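Local coordinates for sorting nexin (Saccharomyces cerevisiae S288C, PDB 1OCU), which binds phosphatidylinositol 3-phosphate through its PX domain and helps retrieve late Golgi membrane proteins from the prevacuolar compartment, at residues Y60-R65 and S76-R81; P107-K112 and N132-S137. All coordinates share one frame; numbering follows the deposited sequence.

Contact 1 (Y60-R65 and S76-R81); sequences YEIICR and SKVRRR. With PIB (2-(butanoyloxy)-1-{[(hydroxy{[2,3,4,6-tetrahydroxy-5-(phosphonooxy)cyclohexyl]oxy}phosphoryl)oxy]methyl}ethyl butanoate), chain C.
Tyr60 O accepts a hydrogen bond from Arg80 N at 2.6 Å, and Arg79 CA adds a CA-H...O contact to the same oxygen. The return bond runs from Tyr60 N to Arg80 O at 2.7 Å. This two-bond pattern repeats between Ile62 and Val78 and between Cys64 and Ser76. Glu61 faces Arg79, and Ile63 faces Lys77, as non-hydrogen-bonded pairs. The two strands form the hairpin 57-66/75-81 of the three-stranded antiparallel sheet of the PX domain, with 57-66 in the middle.

On the face of Glu61 and Ile63, Ile63 CG1 is anti to the backbone N (chi1 -175°). This torsion turns CG1 toward Lys77, and the extended chi2 carries CD1 on; the two side chains lie side by side, with Ile63 CD1 3.3 Å from Lys77 CD, tighter than usual for carbons. The Arg79 guanidinium turns one face to the backbone of Tyr60 and Glu61. Its plane is 78° from the Glu61 carboxylate, and Glu61 OE1 stays 4.1 Å from Arg79 NH1, too far for a salt bridge. A water joins these two atoms, while Arg79 NH2 pairs with Asp59.

On the other face Ile62 CD1 lies 3.5 Å from Arg80 CG, the two chains crossing at about a right angle. Val78 CG2 covers one face of the Arg80 guanidinium near its rim. Arg80 NH1 bonds back to Arg79 O, and its NH2 to Ala157 O. Arg80 O meets the edge of the Tyr60 ring, 3.5 Å from Tyr60 CD1. Beyond the pairing, Arg81 NH2 makes a weak bond to O32 of the lipid's 3-phosphate, 3.1 Å away.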
ATOM      1  N   TYR A  60      -1.125  -4.694   7.449  1.00 31.02           N
ATOM      2  CA  TYR A  60       0.165  -4.041   7.597  1.00 30.32           C
ATOM      3  C   TYR A  60       0.002  -2.537   7.648  1.00 31.74           C
ATOM      4  O   TYR A  60      -0.973  -1.986   7.120  1.00 31.50           O
ATOM      5  CB  TYR A  60       1.069  -4.415   6.416  1.00 29.80           C
ATOM      6  CG  TYR A  60       1.142  -5.900   6.159  1.00 27.29           C
ATOM      7  CD1 TYR A  60       0.041  -6.593   5.664  1.00 25.90           C
ATOM      8  CD2 TYR A  60       2.289  -6.622   6.477  1.00 29.07           C
ATOM      9  CE1 TYR A  60       0.070  -7.975   5.502  1.00 28.88           C
ATOM     10  CE2 TYR A  60       2.337  -8.006   6.322  1.00 30.00           C
ATOM     11  CZ  TYR A  60       1.221  -8.679   5.839  1.00 31.72           C
ATOM     12  OH  TYR A  60       1.247 -10.052   5.726  1.00 32.58           O
ATOM     13  N   GLU A  61       0.950  -1.867   8.287  1.00 30.33           N
ATOM     14  CA  GLU A  61       0.872  -0.421   8.355  1.00 32.96           C
ATOM     15  C   GLU A  61       1.694   0.220   7.255  1.00 32.47           C
ATOM     16  O   GLU A  61       2.853  -0.147   7.031  1.00 30.05           O
ATOM     17  CB  GLU A  61       1.375   0.106   9.697  1.00 35.33           C
ATOM     18  CG  GLU A  61       1.331   1.619   9.762  1.00 38.41           C
ATOM     19  CD  GLU A  61       1.978   2.179  11.000  1.00 42.63           C
ATOM     20  OE1 GLU A  61       1.457   1.925  12.110  1.00 43.26           O
ATOM     21  OE2 GLU A  61       3.012   2.873  10.858  1.00 45.79           O
ATOM     22  N   ILE A  62       1.074   1.165   6.557  1.00 32.45           N
ATOM     23  CA  ILE A  62       1.753   1.915   5.512  1.00 32.27           C
ATOM     24  C   ILE A  62       1.962   3.307   6.117  1.00 31.93           C
ATOM     25  O   ILE A  62       1.000   3.965   6.524  1.00 29.86           O
ATOM     26  CB  ILE A  62       0.893   2.058   4.217  1.00 33.80           C
ATOM     27  CG1 ILE A  62       0.569   0.686   3.623  1.00 34.82           C
ATOM     28  CG2 ILE A  62       1.657   2.865   3.159  1.00 31.35           C
ATOM     29  CD1 ILE A  62      -0.347  -0.147   4.478  1.00 43.02           C
ATOM     30  N   ILE A  63       3.217   3.735   6.222  1.00 31.26           N
ATOM     31  CA  ILE A  63       3.501   5.062   6.747  1.00 31.43           C
ATOM     32  C   ILE A  63       4.171   5.834   5.618  1.00 33.60           C
ATOM     33  O   ILE A  63       5.076   5.330   4.950  1.00 32.97           O
ATOM     34  CB  ILE A  63       4.400   5.019   8.004  1.00 31.84           C
ATOM     35  CG1 ILE A  63       4.553   6.437   8.557  1.00 31.78           C
ATOM     36  CG2 ILE A  63       5.756   4.425   7.674  1.00 32.50           C
ATOM     37  CD1 ILE A  63       4.922   6.498  10.013  1.00 33.66           C
ATOM     38  N   CYS A  64       3.710   7.058   5.396  1.00 34.58           N
ATOM     39  CA  CYS A  64       4.219   7.866   4.303  1.00 34.48           C
ATOM     40  C   CYS A  64       4.398   9.339   4.664  1.00 35.68           C
ATOM     41  O   CYS A  64       3.560   9.935   5.349  1.00 35.30           O
ATOM     42  CB  CYS A  64       3.251   7.723   3.124  1.00 34.38           C
ATOM     43  SG  CYS A  64       3.599   8.704   1.649  1.00 37.81           S
ATOM     44  N   ARG A  65       5.511   9.906   4.206  1.00 36.81           N
ATOM     45  CA  ARG A  65       5.833  11.318   4.414  1.00 36.94           C
ATOM     46  C   ARG A  65       6.084  11.921   3.041  1.00 35.50           C
ATOM     47  O   ARG A  65       6.910  11.421   2.277  1.00 33.05           O
ATOM     48  CB  ARG A  65       7.082  11.477   5.284  1.00 41.04           C
ATOM     49  CG  ARG A  65       6.849  11.198   6.755  1.00 46.23           C
ATOM     50  CD  ARG A  65       8.052  11.570   7.618  1.00 49.62           C
ATOM     51  NE  ARG A  65       7.740  11.430   9.040  1.00 54.81           N
ATOM     52  CZ  ARG A  65       7.362  10.288   9.612  1.00 55.93           C
ATOM     53  NH1 ARG A  65       7.090  10.243  10.911  1.00 56.17           N
ATOM     54  NH2 ARG A  65       7.268   9.182   8.884  1.00 57.66           N
ATOM     55  N   SER A  76       1.020  10.326   6.664  1.00 38.92           N
ATOM     56  CA  SER A  76      -0.163   9.483   6.707  1.00 39.72           C
ATOM     57  C   SER A  76       0.222   8.089   7.195  1.00 38.41           C
ATOM     58  O   SER A  76       1.243   7.534   6.788  1.00 38.82           O
ATOM     59  CB  SER A  76      -0.804   9.392   5.326  1.00 38.55           C
ATOM     60  OG  SER A  76       0.053   8.696   4.442  1.00 48.50           O
ATOM     61  N   LYS A  77      -0.589   7.542   8.089  1.00 37.70           N
ATOM     62  CA  LYS A  77      -0.362   6.203   8.620  1.00 38.75           C
ATOM     63  C   LYS A  77      -1.665   5.422   8.536  1.00 36.16           C
ATOM     64  O   LYS A  77      -2.638   5.753   9.196  1.00 35.28           O
ATOM     65  CB  LYS A  77       0.110   6.256  10.075  1.00 41.34           C
ATOM     66  CG  LYS A  77       1.550   6.702  10.242  1.00 46.72           C
ATOM     67  CD  LYS A  77       2.040   6.478  11.671  1.00 51.38           C
ATOM     68  CE  LYS A  77       1.429   7.462  12.656  1.00 54.14           C
ATOM     69  NZ  LYS A  77       1.880   8.869  12.410  1.00 56.84           N
ATOM     70  N   VAL A  78      -1.682   4.393   7.704  1.00 34.97           N
ATOM     71  CA  VAL A  78      -2.874   3.580   7.548  1.00 33.17           C
ATOM     72  C   VAL A  78      -2.489   2.110   7.605  1.00 32.12           C
ATOM     73  O   VAL A  78      -1.312   1.762   7.545  1.00 30.81           O
ATOM     74  CB  VAL A  78      -3.581   3.882   6.210  1.00 34.34           C
ATOM     75  CG1 VAL A  78      -3.868   5.383   6.105  1.00 35.79           C
ATOM     76  CG2 VAL A  78      -2.720   3.433   5.042  1.00 33.72           C
ATOM     77  N   ARG A  79      -3.486   1.250   7.745  1.00 31.71           N
ATOM     78  CA  ARG A  79      -3.241  -0.176   7.807  1.00 31.56           C
ATOM     79  C   ARG A  79      -3.988  -0.809   6.649  1.00 31.44           C
ATOM     80  O   ARG A  79      -5.108  -0.405   6.325  1.00 31.65           O
ATOM     81  CB  ARG A  79      -3.701  -0.745   9.161  1.00 33.69           C
ATOM     82  CG  ARG A  79      -2.921  -0.185  10.380  1.00 32.33           C
ATOM     83  CD  ARG A  79      -3.095  -1.066  11.629  1.00 32.23           C
ATOM     84  NE  ARG A  79      -2.482  -2.374  11.421  1.00 33.91           N
ATOM     85  CZ  ARG A  79      -1.192  -2.641  11.610  1.00 32.20           C
ATOM     86  NH1 ARG A  79      -0.369  -1.695  12.040  1.00 29.31           N
ATOM     87  NH2 ARG A  79      -0.714  -3.848  11.313  1.00 30.30           N
ATOM     88  N   ARG A  80      -3.358  -1.788   6.012  1.00 29.44           N
ATOM     89  CA  ARG A  80      -3.960  -2.443   4.869  1.00 27.40           C
ATOM     90  C   ARG A  80      -3.733  -3.952   4.857  1.00 30.05           C
ATOM     91  O   ARG A  80      -2.687  -4.446   5.283  1.00 30.59           O
ATOM     92  CB  ARG A  80      -3.399  -1.840   3.573  1.00 25.78           C
ATOM     93  CG  ARG A  80      -3.683  -0.348   3.365  1.00 25.78           C
ATOM     94  CD  ARG A  80      -5.111  -0.119   2.921  1.00 24.52           C
ATOM     95  NE  ARG A  80      -5.359   1.254   2.490  1.00 29.17           N
ATOM     96  CZ  ARG A  80      -5.781   2.244   3.273  1.00 28.12           C
ATOM     97  NH1 ARG A  80      -6.015   2.031   4.557  1.00 25.23           N
ATOM     98  NH2 ARG A  80      -5.977   3.454   2.760  1.00 26.86           N
ATOM     99  N   ARG A  81      -4.736  -4.661   4.349  1.00 30.03           N
ATOM    100  CA  ARG A  81      -4.727  -6.108   4.198  1.00 30.70           C
ATOM    101  C   ARG A  81      -4.120  -6.415   2.839  1.00 29.92           C
ATOM    102  O   ARG A  81      -4.162  -5.578   1.938  1.00 29.02           O
ATOM    103  CB  ARG A  81      -6.149  -6.646   4.140  1.00 32.55           C
ATOM    104  CG  ARG A  81      -6.837  -6.970   5.413  1.00 35.38           C
ATOM    105  CD  ARG A  81      -7.744  -8.144   5.080  1.00 38.24           C
ATOM    106  NE  ARG A  81      -8.883  -8.254   5.967  1.00 40.88           N
ATOM    107  CZ  ARG A  81      -9.697  -9.298   5.992  1.00 37.26           C
ATOM    108  NH1 ARG A  81     -10.712  -9.301   6.835  1.00 39.46           N
ATOM    109  NH2 ARG A  81      -9.486 -10.333   5.187  1.00 34.24           N
TER
HETATM  110  C1  PIB C1163      -6.114 -14.950  -0.472  1.00 44.79           C
HETATM  111  C2  PIB C1163      -6.321 -13.478  -0.028  1.00 40.62           C
HETATM  112  C3  PIB C1163      -5.734 -13.293   1.378  1.00 38.17           C
HETATM  113  C4  PIB C1163      -4.191 -13.695   1.413  1.00 36.07           C
HETATM  114  C5  PIB C1163      -4.045 -15.197   1.013  1.00 37.94           C
HETATM  115  C6  PIB C1163      -4.604 -15.358  -0.453  1.00 41.97           C
HETATM  116  O1  PIB C1163      -6.663 -15.083  -1.787  1.00 51.05           O
HETATM  117  O2  PIB C1163      -5.661 -12.623  -0.945  1.00 41.62           O
HETATM  118  O3  PIB C1163      -5.988 -11.920   1.695  1.00 34.29           O
HETATM  119  O4  PIB C1163      -3.676 -13.535   2.736  1.00 34.03           O
HETATM  120  O5  PIB C1163      -2.677 -15.568   1.032  1.00 38.91           O
HETATM  121  O6  PIB C1163      -4.481 -16.716  -0.861  1.00 42.11           O
HETATM  122  P1  PIB C1163      -8.050 -15.780  -2.113  1.00 53.96           P
HETATM  123  O11 PIB C1163      -8.520 -15.243  -3.534  1.00 54.51           O
HETATM  124  O12 PIB C1163      -9.118 -15.450  -1.008  1.00 53.15           O
HETATM  125  O13 PIB C1163      -7.779 -17.385  -2.180  1.00 54.29           O
HETATM  126  P3  PIB C1163      -6.248 -11.361   3.167  1.00 31.29           P
HETATM  127  O31 PIB C1163      -4.948 -11.556   4.028  1.00 34.32           O
HETATM  128  O32 PIB C1163      -7.452 -12.180   3.785  1.00 33.22           O
HETATM  129  O33 PIB C1163      -6.530  -9.818   3.030  1.00 32.20           O
HETATM  130  C7  PIB C1163      -7.697 -18.197  -1.012  1.00 54.84           C
HETATM  131  C8  PIB C1163      -8.073 -19.603  -1.461  1.00 53.83           C
HETATM  132  O   HOH W   1      -0.838   1.262  12.831  1.00 60.35           O

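Contact 2 (P107-K112 and N132-S137); sequences PHLPGK and NTWMQS. With PIB (2-(butanoyloxy)-1-{[(hydroxy{[2,3,4,6-tetrahydroxy-5-(phosphonooxy)cyclohexyl]oxy}phosphoryl)oxy]methyl}ethyl butanoate), chain C.
Segment 107-112 has no regular structure: Pro107 to Leu109 run extended with polyproline-like angles beside helix 132-137, the chain bends at Pro110, and Leu109 CA lies 6.7 Å from Trp134 CA. The sequence from Pro107 to Pro110 fits the PxxP motif of PX domains. Trp134 carries the contact. A chi1 of -172° swings the indole away from its own backbone N and out from the helix toward the loop. Trp134 NE1 donates to Pro107 O at 2.7 Å, nearly straight at 169°. The oxygen lies close to the indole plane, but the donor sits well above the carbonyl plane. Arg89 NE is a second donor to Pro107 O.

Leu109 CD2 comes down over one face of the indole, 3.5 Å from the centroid of the six-membered ring, a close CH-pi contact. Pro107 CG touches the pyrrole side, 3.7 Å from Trp134 NE1. A leucine in place of Trp134 has no N-H to give, so Pro107 O would probably rely on Arg89 and a gap would open under the Leu109 methyl.

Past Gly111 the loop reaches the lipid. Lys112 NZ lies 2.7 Å from PIB O11 and 3.0 Å from PIB O1, and it also pairs with Glu86. Helix 82-89 flanks the contact, with Phe88 against Trp134 and Tyr82 against Leu109. On the far side of helix 121-139, Met135 packs on strand 36-46 and helix 149-156.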
ATOM      1  N   PRO A 107       4.152  -3.489 -11.481  1.00 32.17           N
ATOM      2  CA  PRO A 107       4.668  -4.827 -11.169  1.00 31.82           C
ATOM      3  C   PRO A 107       3.616  -5.617 -10.398  1.00 32.21           C
ATOM      4  O   PRO A 107       2.799  -5.023  -9.695  1.00 30.53           O
ATOM      5  CB  PRO A 107       5.909  -4.532 -10.319  1.00 29.93           C
ATOM      6  CG  PRO A 107       5.558  -3.245  -9.632  1.00 31.38           C
ATOM      7  CD  PRO A 107       4.894  -2.448 -10.744  1.00 31.33           C
ATOM      8  N   HIS A 108       3.617  -6.944 -10.532  1.00 33.87           N
ATOM      9  CA  HIS A 108       2.641  -7.731  -9.788  1.00 35.55           C
ATOM     10  C   HIS A 108       3.048  -7.803  -8.327  1.00 32.59           C
ATOM     11  O   HIS A 108       4.217  -7.615  -7.983  1.00 30.71           O
ATOM     12  CB  HIS A 108       2.483  -9.143 -10.363  1.00 41.40           C
ATOM     13  CG  HIS A 108       3.697  -9.654 -11.063  1.00 46.36           C
ATOM     14  ND1 HIS A 108       3.772  -9.760 -12.435  1.00 49.50           N
ATOM     15  CD2 HIS A 108       4.889 -10.081 -10.584  1.00 48.62           C
ATOM     16  CE1 HIS A 108       4.960 -10.231 -12.772  1.00 51.33           C
ATOM     17  NE2 HIS A 108       5.657 -10.435 -11.668  1.00 51.51           N
ATOM     18  N   LEU A 109       2.065  -8.045  -7.471  1.00 30.39           N
ATOM     19  CA  LEU A 109       2.286  -8.133  -6.036  1.00 30.69           C
ATOM     20  C   LEU A 109       3.013  -9.425  -5.690  1.00 30.75           C
ATOM     21  O   LEU A 109       3.030 -10.348  -6.491  1.00 28.79           O
ATOM     22  CB  LEU A 109       0.938  -8.071  -5.314  1.00 29.23           C
ATOM     23  CG  LEU A 109       0.297  -6.689  -5.246  1.00 29.54           C
ATOM     24  CD1 LEU A 109      -1.191  -6.819  -4.992  1.00 28.70           C
ATOM     25  CD2 LEU A 109       0.969  -5.887  -4.149  1.00 26.18           C
ATOM     26  N   PRO A 110       3.618  -9.501  -4.492  1.00 33.50           N
ATOM     27  CA  PRO A 110       4.356 -10.681  -4.021  1.00 37.54           C
ATOM     28  C   PRO A 110       3.682 -12.023  -4.283  1.00 40.58           C
ATOM     29  O   PRO A 110       4.344 -12.956  -4.734  1.00 44.48           O
ATOM     30  CB  PRO A 110       4.587 -10.393  -2.528  1.00 35.07           C
ATOM     31  CG  PRO A 110       3.647  -9.259  -2.208  1.00 35.40           C
ATOM     32  CD  PRO A 110       3.644  -8.448  -3.467  1.00 34.93           C
ATOM     33  N   GLY A 111       2.385 -12.137  -4.016  1.00 43.16           N
ATOM     34  CA  GLY A 111       1.716 -13.400  -4.300  1.00 44.08           C
ATOM     35  C   GLY A 111       0.766 -13.977  -3.266  1.00 45.37           C
ATOM     36  O   GLY A 111       0.945 -13.796  -2.062  1.00 45.10           O
ATOM     37  N   LYS A 112      -0.256 -14.677  -3.746  1.00 47.79           N
ATOM     38  CA  LYS A 112      -1.225 -15.312  -2.865  1.00 50.97           C
ATOM     39  C   LYS A 112      -0.526 -16.428  -2.087  1.00 53.71           C
ATOM     40  O   LYS A 112       0.472 -16.981  -2.546  1.00 52.77           O
ATOM     41  CB  LYS A 112      -2.379 -15.876  -3.686  1.00 50.49           C
ATOM     42  CG  LYS A 112      -3.304 -14.815  -4.267  1.00 50.03           C
ATOM     43  CD  LYS A 112      -4.354 -15.455  -5.164  1.00 51.63           C
ATOM     44  CE  LYS A 112      -5.404 -14.459  -5.631  1.00 51.70           C
ATOM     45  NZ  LYS A 112      -6.285 -14.014  -4.519  1.00 53.22           N
ATOM     46  N   ASN A 132       6.551  -3.908   1.035  1.00 28.88           N
ATOM     47  CA  ASN A 132       7.351  -2.707   1.224  1.00 28.80           C
ATOM     48  C   ASN A 132       7.997  -2.302  -0.103  1.00 30.59           C
ATOM     49  O   ASN A 132       7.861  -1.160  -0.554  1.00 33.00           O
ATOM     50  CB  ASN A 132       8.438  -2.949   2.276  1.00 28.67           C
ATOM     51  CG  ASN A 132       9.204  -1.679   2.639  1.00 29.48           C
ATOM     52  OD1 ASN A 132       8.623  -0.707   3.125  1.00 29.86           O
ATOM     53  ND2 ASN A 132      10.515  -1.685   2.406  1.00 26.42           N
ATOM     54  N   THR A 133       8.688  -3.248  -0.726  1.00 30.22           N
ATOM     55  CA  THR A 133       9.369  -3.023  -1.997  1.00 31.17           C
ATOM     56  C   THR A 133       8.390  -2.618  -3.084  1.00 31.24           C
ATOM     57  O   THR A 133       8.633  -1.684  -3.846  1.00 29.66           O
ATOM     58  CB  THR A 133      10.119  -4.306  -2.453  1.00 32.06           C
ATOM     59  OG1 THR A 133      11.159  -4.603  -1.513  1.00 35.66           O
ATOM     60  CG2 THR A 133      10.734  -4.123  -3.847  1.00 33.53           C
ATOM     61  N   TRP A 134       7.280  -3.339  -3.156  1.00 31.28           N
ATOM     62  CA  TRP A 134       6.258  -3.061  -4.154  1.00 30.45           C
ATOM     63  C   TRP A 134       5.700  -1.640  -4.001  1.00 30.22           C
ATOM     64  O   TRP A 134       5.576  -0.911  -4.979  1.00 29.66           O
ATOM     65  CB  TRP A 134       5.121  -4.078  -4.019  1.00 28.64           C
ATOM     66  CG  TRP A 134       4.111  -4.015  -5.116  1.00 23.82           C
ATOM     67  CD1 TRP A 134       4.180  -4.630  -6.323  1.00 24.65           C
ATOM     68  CD2 TRP A 134       2.884  -3.276  -5.106  1.00 21.93           C
ATOM     69  NE1 TRP A 134       3.065  -4.325  -7.076  1.00 25.26           N
ATOM     70  CE2 TRP A 134       2.255  -3.493  -6.349  1.00 21.93           C
ATOM     71  CE3 TRP A 134       2.254  -2.452  -4.160  1.00 21.19           C
ATOM     72  CZ2 TRP A 134       1.023  -2.915  -6.681  1.00 23.48           C
ATOM     73  CZ3 TRP A 134       1.027  -1.877  -4.488  1.00 24.55           C
ATOM     74  CH2 TRP A 134       0.425  -2.114  -5.741  1.00 26.75           C
ATOM     75  N   MET A 135       5.380  -1.257  -2.769  1.00 30.04           N
ATOM     76  CA  MET A 135       4.807   0.052  -2.477  1.00 31.44           C
ATOM     77  C   MET A 135       5.764   1.204  -2.793  1.00 33.17           C
ATOM     78  O   MET A 135       5.349   2.218  -3.364  1.00 31.94           O
ATOM     79  CB  MET A 135       4.376   0.106  -1.005  1.00 31.97           C
ATOM     80  CG  MET A 135       3.409   1.232  -0.634  1.00 32.21           C
ATOM     81  SD  MET A 135       1.810   1.115  -1.499  1.00 34.92           S
ATOM     82  CE  MET A 135       1.883   2.598  -2.546  1.00 30.71           C
ATOM     83  N   GLN A 136       7.036   1.058  -2.429  1.00 33.47           N
ATOM     84  CA  GLN A 136       8.014   2.111  -2.703  1.00 35.48           C
ATOM     85  C   GLN A 136       8.203   2.302  -4.205  1.00 36.04           C
ATOM     86  O   GLN A 136       8.409   3.420  -4.680  1.00 37.45           O
ATOM     87  CB  GLN A 136       9.357   1.791  -2.038  1.00 34.17           C
ATOM     88  CG  GLN A 136       9.250   1.712  -0.521  1.00 35.42           C
ATOM     89  CD  GLN A 136      10.561   1.381   0.160  1.00 35.27           C
ATOM     90  OE1 GLN A 136      11.396   0.661  -0.390  1.00 36.61           O
ATOM     91  NE2 GLN A 136      10.736   1.875   1.380  1.00 32.25           N
ATOM     92  N   SER A 137       8.117   1.210  -4.955  1.00 34.83           N
ATOM     93  CA  SER A 137       8.269   1.279  -6.398  1.00 33.17           C
ATOM     94  C   SER A 137       7.074   1.965  -7.048  1.00 33.54           C
ATOM     95  O   SER A 137       7.228   2.834  -7.908  1.00 33.89           O
ATOM     96  CB  SER A 137       8.440  -0.124  -6.975  1.00 33.73           C
ATOM     97  OG  SER A 137       8.141  -0.130  -8.360  1.00 38.82           O
TER
HETATM   98  C1  PIB C1163      -6.114 -14.950  -0.472  1.00 44.79           C
HETATM   99  C2  PIB C1163      -6.321 -13.478  -0.028  1.00 40.62           C
HETATM  100  C3  PIB C1163      -5.734 -13.293   1.378  1.00 38.17           C
HETATM  101  C4  PIB C1163      -4.191 -13.695   1.413  1.00 36.07           C
HETATM  102  C5  PIB C1163      -4.045 -15.197   1.013  1.00 37.94           C
HETATM  103  C6  PIB C1163      -4.604 -15.358  -0.453  1.00 41.97           C
HETATM  104  O1  PIB C1163      -6.663 -15.083  -1.787  1.00 51.05           O
HETATM  105  O2  PIB C1163      -5.661 -12.623  -0.945  1.00 41.62           O
HETATM  106  O3  PIB C1163      -5.988 -11.920   1.695  1.00 34.29           O
HETATM  107  O4  PIB C1163      -3.676 -13.535   2.736  1.00 34.03           O
HETATM  108  O5  PIB C1163      -2.677 -15.568   1.032  1.00 38.91           O
HETATM  109  O6  PIB C1163      -4.481 -16.716  -0.861  1.00 42.11           O
HETATM  110  P1  PIB C1163      -8.050 -15.780  -2.113  1.00 53.96           P
HETATM  111  O11 PIB C1163      -8.520 -15.243  -3.534  1.00 54.51           O
HETATM  112  O12 PIB C1163      -9.118 -15.450  -1.008  1.00 53.15           O
HETATM  113  O13 PIB C1163      -7.779 -17.385  -2.180  1.00 54.29           O
HETATM  114  P3  PIB C1163      -6.248 -11.361   3.167  1.00 31.29           P
HETATM  115  O31 PIB C1163      -4.948 -11.556   4.028  1.00 34.32           O
HETATM  116  O32 PIB C1163      -7.452 -12.180   3.785  1.00 33.22           O
HETATM  117  O33 PIB C1163      -6.530  -9.818   3.030  1.00 32.20           O
HETATM  118  C7  PIB C1163      -7.697 -18.197  -1.012  1.00 54.84           C
HETATM  119  C8  PIB C1163      -8.073 -19.603  -1.461  1.00 53.83           C

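From the N terminus, strand 36-46 leads into strand 57-66, and contact 1 then closes the short hairpin loop back to strand 75-81. The chain next runs through helices 82-89 and 93-98 to the loop holding 107-112. Contact 2 closes the 19 residues that lead from this loop into helix 121-139. The two closures follow in series, neither nested nor crossed. The centres of contact 1 and contact 2 are about 14 Å apart, and the contacts do not touch. Contact 1 belongs to the sheet and contact 2 to the helical side. The bound lipid joins them: 76-81 supplies Arg81 and 107-112 supplies Lys112. Ser83 and Arg127 of helix 121-139 also bind it, and Glu86 and Ile113 add further hydrogen bonds.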